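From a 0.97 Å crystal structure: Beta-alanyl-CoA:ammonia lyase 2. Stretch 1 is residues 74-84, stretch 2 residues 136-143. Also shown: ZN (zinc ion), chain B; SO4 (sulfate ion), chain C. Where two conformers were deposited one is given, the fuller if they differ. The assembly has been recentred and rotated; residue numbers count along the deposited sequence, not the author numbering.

Stretch 1 74-84: WIEKVGNQSYT
Stretch 2 (136-143) SFKDAKHP

Residues 77-84 of stretch 1 form a hairpin, after strand 74-75 and a corner at E76. Strand 74-75 enters from earlier in the chain, and past the corner a second short strand includes K77 and V78. A loop at G79, N80 and Q81 returns the chain into strand 82-84. The hairpin is held by T84 N to K77 O (2.9 Å) and G79 N to S82 O (2.8 Å). At the corner, E76 N and K77 N both donate to T84 O, at 2.8 and 3.2 Å.

Stretch 2 has no strand. It leaves a 3-10 segment at S136-F137 and makes a type I beta turn from F137 to A140, closed by A140 N to F137 O at 2.9 Å. From A140 it runs extended (K141 -130/146, H142 -95/164) past V78 and the loop. In register, V78 lies across from H142, with V78 CA 5.7 Å from H142 CA. No direct backbone-to-backbone hydrogen bond joins the stretches. Instead, water 1 bridges them, donating to V78 O at 2.7 Å and to K141 O at 3.0 Å.

H142 is the centre of the contact. Its CA-to-CB bond points sideways, but chi1 of -62° (m) and chi2 of -100° bring the ring end nearer stretch 1. H142 ND1 donates to G79 O at 2.8 Å, with an angle of 156°. The acceptor lies at the ring edge, near its plane, where the ND1 proton points. With ND1 protonated, NE2 has its lone pair free for metal, and H142 NE2 binds ZN at 2.0 Å. Waters 2, 3 and 4 also bind the zinc, along with two atoms elsewhere in the structure.

V78 covers one face of this ring. Its CB points toward stretch 2, and chi1 of 175° (t) places V78 CG1 3.6 Å from the H142 ring centroid, 26° off the normal. This is a CH-pi contact. V78 CB also lies 3.7 Å from K141 O. Y83 has chi1 -53° (m) and chi2 76°; its CB points sideways, but its end approaches the histidine, with Y83 OH 3.7 Å from H142 CE1. That hydroxyl is hydrogen-bonded elsewhere in the structure.

P143, C-gamma exo, packs on the loop backbone. P143 CD lies 3.4 Å from both V78 O and G79 O. N80 is m (chi1 -57°, chi2 -67°). Its CB points away, yet its end comes nearer, leaving N80 OD1 3.8 Å from P143 CD. The amide nitrogen N80 ND2 donates to SO4 O2 at 3.1 Å.

The sulfate, probably from the crystallisation liquor, also receives Q81 N at SO4 O1 (2.9 Å), S82 N at SO4 O4 (3.3 Å) and a weak bond from N80 N to SO4 O4 (2.9 Å). An ideal CB on G79 would lie 2.0 Å from SO4 O4 and clash.

A separate apolar contact joins I75 and F137. The CA-to-CB bonds of I75 (m, t) and F137 (m, chi2 77°) both point toward the other stretch. I75 CD1 meets F137 CE2 at 3.8 Å, at the ring edge.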

# COMPACT_ATOMS: atom_id res chain seq x y z
N TRP A 74 -10.36 7.09 -24.48
CA TRP A 74 -10.27 6.74 -25.92
C TRP A 74 -9.29 7.73 -26.56
O TRP A 74 -9.03 8.82 -26.10
CB TRP A 74 -11.63 6.78 -26.58
CG TRP A 74 -12.36 8.08 -26.55
CD1 TRP A 74 -12.31 9.03 -27.53
CD2 TRP A 74 -13.20 8.58 -25.51
NE1 TRP A 74 -13.10 10.08 -27.14
CE2 TRP A 74 -13.65 9.85 -25.92
CE3 TRP A 74 -13.61 8.10 -24.27
CZ2 TRP A 74 -14.52 10.62 -25.11
CZ3 TRP A 74 -14.45 8.85 -23.50
CH2 TRP A 74 -14.91 10.10 -23.89
N ILE A 75 -8.76 7.26 -27.70
CA ILE A 75 -7.92 8.08 -28.54
C ILE A 75 -8.74 8.97 -29.41
O ILE A 75 -9.59 8.49 -30.17
CB ILE A 75 -6.96 7.21 -29.40
CG1 ILE A 75 -6.12 6.26 -28.54
CG2 ILE A 75 -6.12 8.12 -30.28
CD1 ILE A 75 -5.25 5.29 -29.34
N GLU A 76 -8.53 10.26 -29.34
CA GLU A 76 -9.17 11.23 -30.20
C GLU A 76 -8.30 11.47 -31.44
O GLU A 76 -8.88 11.64 -32.55
CB GLU A 76 -9.37 12.55 -29.48
CG GLU A 76 -10.29 13.42 -30.29
N LYS A 77 -6.99 11.58 -31.35
CA LYS A 77 -6.12 11.90 -32.46
C LYS A 77 -4.80 11.17 -32.27
O LYS A 77 -4.16 11.17 -31.23
CB LYS A 77 -5.80 13.38 -32.52
CG LYS A 77 -4.78 13.97 -33.44
CD LYS A 77 -4.75 15.48 -33.26
N VAL A 78 -4.40 10.48 -33.35
CA VAL A 78 -3.10 9.88 -33.50
C VAL A 78 -2.15 10.89 -34.17
O VAL A 78 -2.40 11.25 -35.33
CB VAL A 78 -3.13 8.54 -34.33
CG1 VAL A 78 -1.75 8.05 -34.56
CG2 VAL A 78 -4.02 7.54 -33.62
N GLY A 79 -1.11 11.37 -33.49
CA GLY A 79 -0.15 12.25 -34.03
C GLY A 79 1.00 11.44 -34.57
O GLY A 79 0.93 10.27 -34.84
N ASN A 80 2.14 12.10 -34.78
CA ASN A 80 3.35 11.44 -35.22
C ASN A 80 3.96 10.62 -34.08
O ASN A 80 4.16 9.45 -34.25
CB ASN A 80 4.40 12.40 -35.78
CG ASN A 80 3.87 13.20 -36.93
OD1 ASN A 80 3.60 12.58 -37.98
ND2 ASN A 80 3.71 14.51 -36.80
N GLN A 81 4.17 11.26 -32.94
CA GLN A 81 4.66 10.59 -31.72
C GLN A 81 3.76 10.81 -30.51
O GLN A 81 3.96 10.15 -29.49
CB GLN A 81 6.07 11.02 -31.36
CG GLN A 81 7.10 10.72 -32.42
CD GLN A 81 8.50 11.18 -32.08
OE1 GLN A 81 9.37 10.34 -31.86
NE2 GLN A 81 8.60 12.48 -32.05
N SER A 82 2.79 11.71 -30.60
CA SER A 82 1.93 12.04 -29.50
C SER A 82 0.51 11.62 -29.87
O SER A 82 0.13 11.58 -31.04
CB SER A 82 2.05 13.52 -29.18
OG SER A 82 1.11 14.21 -29.96
N TYR A 83 -0.26 11.25 -28.87
CA TYR A 83 -1.59 10.72 -29.00
C TYR A 83 -2.51 11.49 -28.02
O TYR A 83 -2.21 11.52 -26.82
CB TYR A 83 -1.61 9.23 -28.67
CG TYR A 83 -0.63 8.39 -29.42
CD1 TYR A 83 0.71 8.37 -29.12
CD2 TYR A 83 -1.06 7.56 -30.47
CE1 TYR A 83 1.63 7.61 -29.79
CE2 TYR A 83 -0.11 6.79 -31.16
CZ TYR A 83 1.21 6.81 -30.83
OH TYR A 83 2.14 6.04 -31.49
N THR A 84 -3.53 12.11 -28.56
CA THR A 84 -4.45 12.89 -27.71
C THR A 84 -5.61 12.01 -27.36
O THR A 84 -6.26 11.47 -28.24
CB THR A 84 -4.94 14.14 -28.48
OG1 THR A 84 -3.79 14.87 -28.91
CG2 THR A 84 -5.86 14.97 -27.57
N SER A 136 -9.39 -3.68 -33.08
CA SER A 136 -10.18 -2.47 -33.25
C SER A 136 -9.32 -1.26 -33.63
O SER A 136 -9.87 -0.23 -34.06
CB SER A 136 -11.02 -2.15 -32.02
OG SER A 136 -10.28 -1.59 -31.03
N PHE A 137 -8.02 -1.37 -33.51
CA PHE A 137 -7.07 -0.28 -33.78
C PHE A 137 -6.39 -0.44 -35.13
O PHE A 137 -5.47 0.33 -35.44
CB PHE A 137 -6.01 -0.16 -32.67
CG PHE A 137 -6.64 0.26 -31.34
CD1 PHE A 137 -7.34 -0.63 -30.55
CD2 PHE A 137 -6.56 1.57 -30.88
CE1 PHE A 137 -7.95 -0.23 -29.35
CE2 PHE A 137 -7.12 1.99 -29.69
CZ PHE A 137 -7.85 1.10 -28.94
N LYS A 138 -6.82 -1.39 -35.93
CA LYS A 138 -6.11 -1.75 -37.16
C LYS A 138 -6.07 -0.59 -38.12
O LYS A 138 -5.16 -0.50 -38.94
CB LYS A 138 -6.75 -2.97 -37.84
CG LYS A 138 -8.13 -2.82 -38.42
N ASP A 139 -7.01 0.32 -38.07
CA ASP A 139 -6.90 1.39 -39.09
C ASP A 139 -6.38 2.67 -38.48
O ASP A 139 -6.57 3.72 -39.11
CB ASP A 139 -8.29 1.46 -39.70
CG ASP A 139 -8.53 0.20 -40.55
OD1 ASP A 139 -7.64 -0.11 -41.38
OD2 ASP A 139 -9.54 -0.54 -40.43
N ALA A 140 -5.76 2.49 -37.32
CA ALA A 140 -5.01 3.62 -36.85
C ALA A 140 -4.02 3.96 -37.96
O ALA A 140 -3.17 3.35 -38.56
CB ALA A 140 -4.27 3.35 -35.57
N LYS A 141 -4.04 5.20 -38.31
CA LYS A 141 -3.10 5.81 -39.21
C LYS A 141 -2.50 7.10 -38.64
O LYS A 141 -3.23 7.84 -37.94
CB LYS A 141 -3.81 6.11 -40.55
CG LYS A 141 -3.93 4.85 -41.36
N HIS A 142 -1.26 7.39 -38.93
CA HIS A 142 -0.58 8.61 -38.47
C HIS A 142 -0.65 9.70 -39.50
O HIS A 142 -0.95 9.41 -40.65
CB HIS A 142 0.85 8.29 -38.15
CG HIS A 142 1.01 7.28 -37.05
ND1 HIS A 142 1.30 7.62 -35.75
CD2 HIS A 142 0.89 5.92 -37.04
CE1 HIS A 142 1.37 6.51 -35.03
NE2 HIS A 142 1.13 5.45 -35.78
N PRO A 143 -0.38 10.97 -39.15
CA PRO A 143 -0.41 12.04 -40.19
C PRO A 143 0.56 11.70 -41.33
O PRO A 143 1.60 11.11 -41.07
CB PRO A 143 0.06 13.29 -39.39
CG PRO A 143 -0.26 12.98 -37.96
CD PRO A 143 -0.07 11.50 -37.82
ZN ZN B . 1.46 3.51 -35.28
S SO4 C . 3.24 15.08 -32.83
O1 SO4 C . 4.37 14.15 -32.56
O2 SO4 C . 3.51 15.83 -34.02
O3 SO4 C . 3.11 16.00 -31.65
O4 SO4 C . 2.08 14.11 -32.76
O HOH W 1 -3.90 10.73 -37.52
O HOH W 2 1.37 2.34 -37.02
O HOH W 3 3.50 3.80 -35.73
O HOH W 4 -0.59 2.87 -35.04